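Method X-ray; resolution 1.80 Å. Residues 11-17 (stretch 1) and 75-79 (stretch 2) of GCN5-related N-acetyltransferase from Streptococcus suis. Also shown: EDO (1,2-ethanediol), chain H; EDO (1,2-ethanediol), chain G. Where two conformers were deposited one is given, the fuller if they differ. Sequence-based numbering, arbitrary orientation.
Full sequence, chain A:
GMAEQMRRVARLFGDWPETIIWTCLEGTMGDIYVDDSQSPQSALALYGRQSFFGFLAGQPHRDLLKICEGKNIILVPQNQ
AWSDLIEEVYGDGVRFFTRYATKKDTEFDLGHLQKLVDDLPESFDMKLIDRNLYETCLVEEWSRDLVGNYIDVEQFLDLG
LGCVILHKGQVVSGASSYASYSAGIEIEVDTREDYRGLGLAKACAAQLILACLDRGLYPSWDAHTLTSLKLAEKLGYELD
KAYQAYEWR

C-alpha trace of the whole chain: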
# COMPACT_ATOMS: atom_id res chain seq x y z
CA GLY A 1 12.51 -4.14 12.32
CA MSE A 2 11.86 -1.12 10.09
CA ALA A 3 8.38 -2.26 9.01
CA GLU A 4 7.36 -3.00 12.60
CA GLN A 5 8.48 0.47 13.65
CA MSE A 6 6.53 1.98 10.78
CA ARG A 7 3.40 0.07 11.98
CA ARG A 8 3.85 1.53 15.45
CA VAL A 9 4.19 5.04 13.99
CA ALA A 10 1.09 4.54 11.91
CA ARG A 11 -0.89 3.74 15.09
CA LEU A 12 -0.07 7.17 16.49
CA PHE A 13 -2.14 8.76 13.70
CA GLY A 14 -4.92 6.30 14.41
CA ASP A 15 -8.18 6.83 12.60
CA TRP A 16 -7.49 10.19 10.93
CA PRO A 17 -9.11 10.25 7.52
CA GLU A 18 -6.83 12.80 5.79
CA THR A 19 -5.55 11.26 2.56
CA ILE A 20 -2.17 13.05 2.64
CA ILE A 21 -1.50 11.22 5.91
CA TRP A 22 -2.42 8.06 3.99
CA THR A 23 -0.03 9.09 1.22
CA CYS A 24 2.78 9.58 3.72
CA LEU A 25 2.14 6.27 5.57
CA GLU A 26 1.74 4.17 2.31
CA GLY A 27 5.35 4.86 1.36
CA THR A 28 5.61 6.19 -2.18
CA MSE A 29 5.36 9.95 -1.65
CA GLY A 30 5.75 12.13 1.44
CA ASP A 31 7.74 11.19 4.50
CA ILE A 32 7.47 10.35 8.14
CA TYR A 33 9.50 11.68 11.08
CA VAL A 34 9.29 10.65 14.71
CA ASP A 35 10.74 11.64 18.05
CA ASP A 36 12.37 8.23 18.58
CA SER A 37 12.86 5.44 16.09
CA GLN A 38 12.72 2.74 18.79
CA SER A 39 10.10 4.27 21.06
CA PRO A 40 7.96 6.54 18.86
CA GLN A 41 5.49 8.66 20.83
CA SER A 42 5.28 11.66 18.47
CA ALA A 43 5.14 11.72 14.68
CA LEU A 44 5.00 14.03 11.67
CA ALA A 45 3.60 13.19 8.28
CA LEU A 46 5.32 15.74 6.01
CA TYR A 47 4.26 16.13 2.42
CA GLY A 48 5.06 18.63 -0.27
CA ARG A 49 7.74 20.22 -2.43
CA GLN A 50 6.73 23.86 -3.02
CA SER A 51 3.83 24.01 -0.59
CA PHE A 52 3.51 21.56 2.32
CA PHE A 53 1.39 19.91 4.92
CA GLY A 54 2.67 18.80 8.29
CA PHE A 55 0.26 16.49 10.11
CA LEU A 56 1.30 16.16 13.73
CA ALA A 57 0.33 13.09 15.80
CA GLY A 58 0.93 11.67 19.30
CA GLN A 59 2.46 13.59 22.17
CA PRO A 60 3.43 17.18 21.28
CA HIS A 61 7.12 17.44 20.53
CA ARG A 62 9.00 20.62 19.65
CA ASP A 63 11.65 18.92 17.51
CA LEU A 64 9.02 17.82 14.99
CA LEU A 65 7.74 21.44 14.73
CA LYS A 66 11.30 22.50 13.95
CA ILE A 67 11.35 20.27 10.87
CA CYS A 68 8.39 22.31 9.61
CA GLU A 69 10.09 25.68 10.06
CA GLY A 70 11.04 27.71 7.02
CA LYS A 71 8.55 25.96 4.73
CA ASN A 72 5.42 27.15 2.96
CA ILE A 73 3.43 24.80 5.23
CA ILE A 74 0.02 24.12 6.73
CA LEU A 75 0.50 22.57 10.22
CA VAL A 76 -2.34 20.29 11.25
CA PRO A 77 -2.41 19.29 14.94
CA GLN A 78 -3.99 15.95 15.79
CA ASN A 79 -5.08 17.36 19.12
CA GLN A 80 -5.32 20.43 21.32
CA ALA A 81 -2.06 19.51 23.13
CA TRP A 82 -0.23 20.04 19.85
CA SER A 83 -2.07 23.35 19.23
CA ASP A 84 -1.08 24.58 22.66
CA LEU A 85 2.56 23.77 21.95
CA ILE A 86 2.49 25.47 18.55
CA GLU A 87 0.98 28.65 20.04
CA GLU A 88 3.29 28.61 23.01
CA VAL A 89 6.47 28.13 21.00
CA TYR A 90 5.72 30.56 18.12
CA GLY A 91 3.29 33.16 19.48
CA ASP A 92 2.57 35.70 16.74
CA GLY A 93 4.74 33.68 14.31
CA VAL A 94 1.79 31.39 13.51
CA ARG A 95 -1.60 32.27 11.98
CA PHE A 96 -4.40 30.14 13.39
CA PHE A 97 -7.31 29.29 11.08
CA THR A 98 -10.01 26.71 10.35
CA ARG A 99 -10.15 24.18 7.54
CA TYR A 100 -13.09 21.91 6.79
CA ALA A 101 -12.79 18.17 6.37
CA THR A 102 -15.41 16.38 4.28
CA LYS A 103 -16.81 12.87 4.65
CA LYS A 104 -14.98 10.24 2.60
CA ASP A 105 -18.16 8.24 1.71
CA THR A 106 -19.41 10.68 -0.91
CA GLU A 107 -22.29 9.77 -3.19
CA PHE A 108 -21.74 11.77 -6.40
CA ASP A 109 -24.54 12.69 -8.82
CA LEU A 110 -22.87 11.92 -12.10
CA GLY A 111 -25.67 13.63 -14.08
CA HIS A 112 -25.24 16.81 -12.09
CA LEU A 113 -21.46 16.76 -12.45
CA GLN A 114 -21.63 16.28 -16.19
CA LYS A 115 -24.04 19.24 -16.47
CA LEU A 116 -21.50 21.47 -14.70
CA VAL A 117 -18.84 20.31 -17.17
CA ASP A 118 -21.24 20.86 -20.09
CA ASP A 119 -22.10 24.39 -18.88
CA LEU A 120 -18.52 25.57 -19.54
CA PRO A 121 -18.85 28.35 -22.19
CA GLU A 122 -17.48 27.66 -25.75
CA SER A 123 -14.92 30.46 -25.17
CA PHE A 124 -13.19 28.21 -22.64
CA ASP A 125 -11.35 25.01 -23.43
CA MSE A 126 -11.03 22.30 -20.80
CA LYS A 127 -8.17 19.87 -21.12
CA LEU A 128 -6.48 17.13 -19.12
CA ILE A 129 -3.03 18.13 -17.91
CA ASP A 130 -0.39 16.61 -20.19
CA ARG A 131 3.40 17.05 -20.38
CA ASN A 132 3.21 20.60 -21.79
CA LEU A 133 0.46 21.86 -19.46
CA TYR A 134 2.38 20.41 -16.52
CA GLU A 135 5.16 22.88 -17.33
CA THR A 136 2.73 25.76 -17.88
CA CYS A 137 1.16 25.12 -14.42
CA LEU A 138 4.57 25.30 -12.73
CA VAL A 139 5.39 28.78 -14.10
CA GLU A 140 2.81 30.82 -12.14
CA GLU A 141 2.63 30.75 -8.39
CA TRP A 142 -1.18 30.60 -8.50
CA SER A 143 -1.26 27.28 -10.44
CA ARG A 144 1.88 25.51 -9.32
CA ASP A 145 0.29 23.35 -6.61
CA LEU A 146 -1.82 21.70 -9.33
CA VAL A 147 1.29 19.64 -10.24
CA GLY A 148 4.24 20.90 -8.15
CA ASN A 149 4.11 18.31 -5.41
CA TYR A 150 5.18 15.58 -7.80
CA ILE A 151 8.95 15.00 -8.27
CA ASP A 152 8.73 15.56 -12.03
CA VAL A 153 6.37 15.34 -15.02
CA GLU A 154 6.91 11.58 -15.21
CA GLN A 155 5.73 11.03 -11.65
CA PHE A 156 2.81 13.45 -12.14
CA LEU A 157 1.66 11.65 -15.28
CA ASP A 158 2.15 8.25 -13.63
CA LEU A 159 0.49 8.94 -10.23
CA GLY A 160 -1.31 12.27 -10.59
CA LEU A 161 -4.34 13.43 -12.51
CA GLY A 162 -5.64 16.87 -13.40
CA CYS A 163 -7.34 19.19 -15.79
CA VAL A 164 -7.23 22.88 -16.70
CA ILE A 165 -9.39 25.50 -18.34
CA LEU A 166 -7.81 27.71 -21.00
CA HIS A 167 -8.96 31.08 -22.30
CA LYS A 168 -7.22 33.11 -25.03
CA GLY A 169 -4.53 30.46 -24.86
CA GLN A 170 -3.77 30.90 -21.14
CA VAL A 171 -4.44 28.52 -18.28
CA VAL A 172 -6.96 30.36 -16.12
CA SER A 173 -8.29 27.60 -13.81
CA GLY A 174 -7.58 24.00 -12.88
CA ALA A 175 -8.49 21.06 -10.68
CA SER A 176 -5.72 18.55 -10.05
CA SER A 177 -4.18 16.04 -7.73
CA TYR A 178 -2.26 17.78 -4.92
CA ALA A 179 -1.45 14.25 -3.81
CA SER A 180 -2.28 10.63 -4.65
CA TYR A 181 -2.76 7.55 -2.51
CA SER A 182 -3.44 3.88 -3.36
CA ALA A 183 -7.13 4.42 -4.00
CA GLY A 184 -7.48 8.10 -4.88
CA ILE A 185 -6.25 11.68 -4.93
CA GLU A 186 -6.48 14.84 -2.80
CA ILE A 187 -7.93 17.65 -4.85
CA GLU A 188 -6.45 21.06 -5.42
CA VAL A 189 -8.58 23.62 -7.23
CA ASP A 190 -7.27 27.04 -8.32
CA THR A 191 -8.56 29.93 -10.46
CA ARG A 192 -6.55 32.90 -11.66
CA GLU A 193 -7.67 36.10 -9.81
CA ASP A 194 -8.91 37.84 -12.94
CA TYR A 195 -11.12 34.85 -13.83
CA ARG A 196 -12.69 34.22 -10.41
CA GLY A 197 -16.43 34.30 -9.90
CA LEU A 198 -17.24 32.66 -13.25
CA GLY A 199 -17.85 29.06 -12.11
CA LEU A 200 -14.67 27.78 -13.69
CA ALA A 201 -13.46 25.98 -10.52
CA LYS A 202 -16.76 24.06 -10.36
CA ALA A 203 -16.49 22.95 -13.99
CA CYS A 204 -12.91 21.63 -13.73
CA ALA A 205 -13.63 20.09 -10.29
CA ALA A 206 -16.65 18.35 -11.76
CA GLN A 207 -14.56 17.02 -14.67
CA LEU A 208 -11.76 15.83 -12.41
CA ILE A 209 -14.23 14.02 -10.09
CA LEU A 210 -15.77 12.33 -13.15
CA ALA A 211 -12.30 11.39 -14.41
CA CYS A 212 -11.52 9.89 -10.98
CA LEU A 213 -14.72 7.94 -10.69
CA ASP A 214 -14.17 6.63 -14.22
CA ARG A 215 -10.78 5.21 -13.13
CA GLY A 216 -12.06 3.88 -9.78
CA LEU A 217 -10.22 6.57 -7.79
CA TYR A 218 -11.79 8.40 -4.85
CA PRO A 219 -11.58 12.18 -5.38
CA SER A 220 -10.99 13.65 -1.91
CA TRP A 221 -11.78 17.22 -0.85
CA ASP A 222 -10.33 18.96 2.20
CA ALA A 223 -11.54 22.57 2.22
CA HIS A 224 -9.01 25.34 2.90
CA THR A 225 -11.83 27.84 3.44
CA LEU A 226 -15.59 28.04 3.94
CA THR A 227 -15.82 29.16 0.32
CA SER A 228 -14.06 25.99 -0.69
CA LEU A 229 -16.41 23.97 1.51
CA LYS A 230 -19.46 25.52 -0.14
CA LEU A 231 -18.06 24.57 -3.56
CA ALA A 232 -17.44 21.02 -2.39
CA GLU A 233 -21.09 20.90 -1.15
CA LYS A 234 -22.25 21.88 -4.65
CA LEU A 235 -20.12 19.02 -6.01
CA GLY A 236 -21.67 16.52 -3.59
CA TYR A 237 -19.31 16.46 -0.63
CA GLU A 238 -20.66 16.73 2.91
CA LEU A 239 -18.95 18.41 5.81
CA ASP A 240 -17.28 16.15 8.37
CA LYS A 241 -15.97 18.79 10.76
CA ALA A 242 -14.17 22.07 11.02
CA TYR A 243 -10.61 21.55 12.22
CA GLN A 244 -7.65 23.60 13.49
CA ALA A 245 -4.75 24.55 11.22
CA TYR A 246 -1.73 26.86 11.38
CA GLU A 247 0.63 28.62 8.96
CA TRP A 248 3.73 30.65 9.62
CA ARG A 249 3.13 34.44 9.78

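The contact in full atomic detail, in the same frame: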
# COMPACT_ATOMS: atom_id res chain seq x y z
N ARG A 11 0.15 3.79 14.04
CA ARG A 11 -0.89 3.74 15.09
C ARG A 11 -1.07 5.07 15.81
O ARG A 11 -2.17 5.36 16.30
CB ARG A 11 -0.65 2.62 16.10
CG ARG A 11 -1.01 1.24 15.53
CD ARG A 11 -0.95 0.14 16.55
NE ARG A 11 0.42 -0.29 16.81
CZ ARG A 11 1.06 -1.27 16.16
NH1 ARG A 11 0.48 -1.96 15.17
NH2 ARG A 11 2.30 -1.56 16.51
N LEU A 12 -0.01 5.86 15.89
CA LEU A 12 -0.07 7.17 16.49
C LEU A 12 -1.07 8.10 15.83
O LEU A 12 -1.65 8.96 16.52
CB LEU A 12 1.30 7.83 16.41
CG LEU A 12 2.40 7.19 17.23
CD1 LEU A 12 3.73 7.85 16.93
CD2 LEU A 12 2.09 7.27 18.71
N PHE A 13 -1.22 7.96 14.50
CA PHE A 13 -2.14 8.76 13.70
C PHE A 13 -3.56 8.24 13.85
O PHE A 13 -4.53 8.99 13.73
CB PHE A 13 -1.73 8.72 12.22
CG PHE A 13 -0.48 9.49 11.93
CD1 PHE A 13 -0.54 10.84 11.63
CD2 PHE A 13 0.74 8.88 12.01
CE1 PHE A 13 0.62 11.56 11.36
CE2 PHE A 13 1.89 9.58 11.75
CZ PHE A 13 1.83 10.93 11.43
N GLY A 14 -3.66 6.94 14.11
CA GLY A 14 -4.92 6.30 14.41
C GLY A 14 -5.85 6.41 13.25
O GLY A 14 -5.41 6.31 12.11
N ASP A 15 -7.12 6.65 13.56
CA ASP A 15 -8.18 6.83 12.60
C ASP A 15 -8.31 8.33 12.31
O ASP A 15 -9.05 9.08 13.01
CB ASP A 15 -9.47 6.29 13.20
CG ASP A 15 -10.59 6.22 12.21
OD1 ASP A 15 -10.50 6.86 11.12
OD2 ASP A 15 -11.58 5.51 12.54
N TRP A 16 -7.56 8.78 11.30
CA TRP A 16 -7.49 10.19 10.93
C TRP A 16 -7.63 10.17 9.45
O TRP A 16 -6.69 9.92 8.74
CB TRP A 16 -6.14 10.78 11.39
CG TRP A 16 -6.05 12.25 11.36
CD1 TRP A 16 -6.90 13.14 10.76
CD2 TRP A 16 -4.96 13.03 11.89
NE1 TRP A 16 -6.43 14.43 10.92
CE2 TRP A 16 -5.23 14.39 11.59
CE3 TRP A 16 -3.79 12.71 12.56
CZ2 TRP A 16 -4.40 15.41 11.97
CZ3 TRP A 16 -2.97 13.71 12.92
CH2 TRP A 16 -3.25 15.05 12.64
N PRO A 17 -8.86 10.40 8.94
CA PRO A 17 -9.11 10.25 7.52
C PRO A 17 -8.66 11.42 6.60
O PRO A 17 -9.47 11.95 5.83
CB PRO A 17 -10.64 10.04 7.49
CG PRO A 17 -11.15 10.95 8.52
CD PRO A 17 -10.06 10.87 9.65
N LEU A 75 0.34 23.46 9.08
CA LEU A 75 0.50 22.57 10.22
C LEU A 75 -0.87 22.12 10.69
O LEU A 75 -1.75 22.96 10.95
CB LEU A 75 1.15 23.29 11.40
CG LEU A 75 2.50 23.92 11.16
CD1 LEU A 75 3.01 24.52 12.46
CD2 LEU A 75 3.44 22.88 10.65
N VAL A 76 -1.06 20.81 10.81
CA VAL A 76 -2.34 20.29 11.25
C VAL A 76 -2.16 19.45 12.53
O VAL A 76 -1.71 18.32 12.46
CB VAL A 76 -3.04 19.45 10.16
CG1 VAL A 76 -4.44 19.03 10.71
CG2 VAL A 76 -3.14 20.22 8.81
N PRO A 77 -2.53 20.01 13.69
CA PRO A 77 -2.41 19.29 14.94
C PRO A 77 -3.48 18.21 15.12
O PRO A 77 -4.67 18.47 14.90
CB PRO A 77 -2.67 20.36 15.99
CG PRO A 77 -3.46 21.39 15.34
CD PRO A 77 -3.08 21.37 13.89
N GLN A 78 -3.06 17.03 15.55
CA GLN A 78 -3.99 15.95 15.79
C GLN A 78 -4.91 16.31 16.93
O GLN A 78 -6.08 15.93 16.95
CB GLN A 78 -3.23 14.70 16.20
CG GLN A 78 -4.12 13.50 16.54
CD GLN A 78 -3.32 12.27 16.90
OE1 GLN A 78 -2.34 12.32 17.70
NE2 GLN A 78 -3.72 11.14 16.34
N ASN A 79 -4.36 17.04 17.89
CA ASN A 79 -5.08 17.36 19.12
C ASN A 79 -4.72 18.73 19.70
O ASN A 79 -3.81 19.40 19.24
CB ASN A 79 -4.86 16.23 20.14
CG ASN A 79 -3.40 15.98 20.42
OD1 ASN A 79 -2.73 16.88 20.85
ND2 ASN A 79 -2.90 14.78 20.16
C1 EDO H . -6.67 20.15 17.07
O1 EDO H . -7.28 18.90 16.79
C2 EDO H . -7.39 20.75 18.27
O2 EDO H . -8.72 21.06 17.85
C1 EDO G . -8.44 13.42 14.97
O1 EDO G . -7.72 12.18 14.93
C2 EDO G . -7.78 14.45 14.08
O2 EDO G . -8.12 15.74 14.52
O HOH W 1 -6.03 10.55 15.39

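Where a helix runs out, its last carbonyl groups lose the partners that the next turn would have supplied, and a side chain from a distant part of the chain can step in. The contact between residues 11-17 and 75-79 of this GCN5-related N-acetyltransferase is a compact example. The two backbones stay well apart: the nearest pair of CA atoms, those of F13 and Q78, lie 7.7 Å from each other. Side chains must therefore bridge the gap, and two of them, W16 and Q78, account for most of the 220 Å² buried between the stretches.

Q78 follows directly on the strand 75-77. Its CA-to-CB bond points sideways, but chi1 and chi2 are both t, so the side chain is extended and carries its amide to the backbone at L12 and F13, the last turn before G14 leaves helical geometry. There NE2 donates a hydrogen bond to the carbonyl O of L12, with 3.0 Å between Q78 NE2 and L12 O and an angle of 156° at the hydrogen. The same nitrogen also donates to a water, 2.6 Å from Q78 NE2, which in turn donates to F13 O at 2.7 Å. One amide thus reaches two successive carbonyls: it bonds directly to that of L12, and a water links it to that of F13. The other end of the amide, OE1, is satisfied elsewhere in the structure. Just beyond F13, G14 leaves helical geometry with a positive phi of 62°, a conformation that favours glycine, and the chain turns away into loop.

W16 lies on this loop and points its CA-to-CB bond toward the second stretch. Chi1 is t, and the far, six-membered part of the indole reaches the strand end. W16 CZ3 comes within 3.4 Å of Q78 CB, so the aliphatic base of the glutamine packs against the indole while its amide bonds to the backbone beyond. Nearby, W16 CZ2 meets V76 CG1 at 3.8 Å, an apolar contact between the indole and a valine methyl. The carbonyl O of V76 lies at the ring edge, near its plane, 3.6 Å from W16 CH2; the slightly positive rim of an aromatic ring suits such a neighbour.

A 1,2-ethanediol (chain G), probably from the crystallisation liquor, covers one face of the indole, its C2 lying 3.4 Å from W16 NE1, and its O2 donates a hydrogen bond to Q78 O at 3.2 Å. The general lesson is economical: an extended glutamine can lend its methylenes to an aromatic ring and its amide to a helix end.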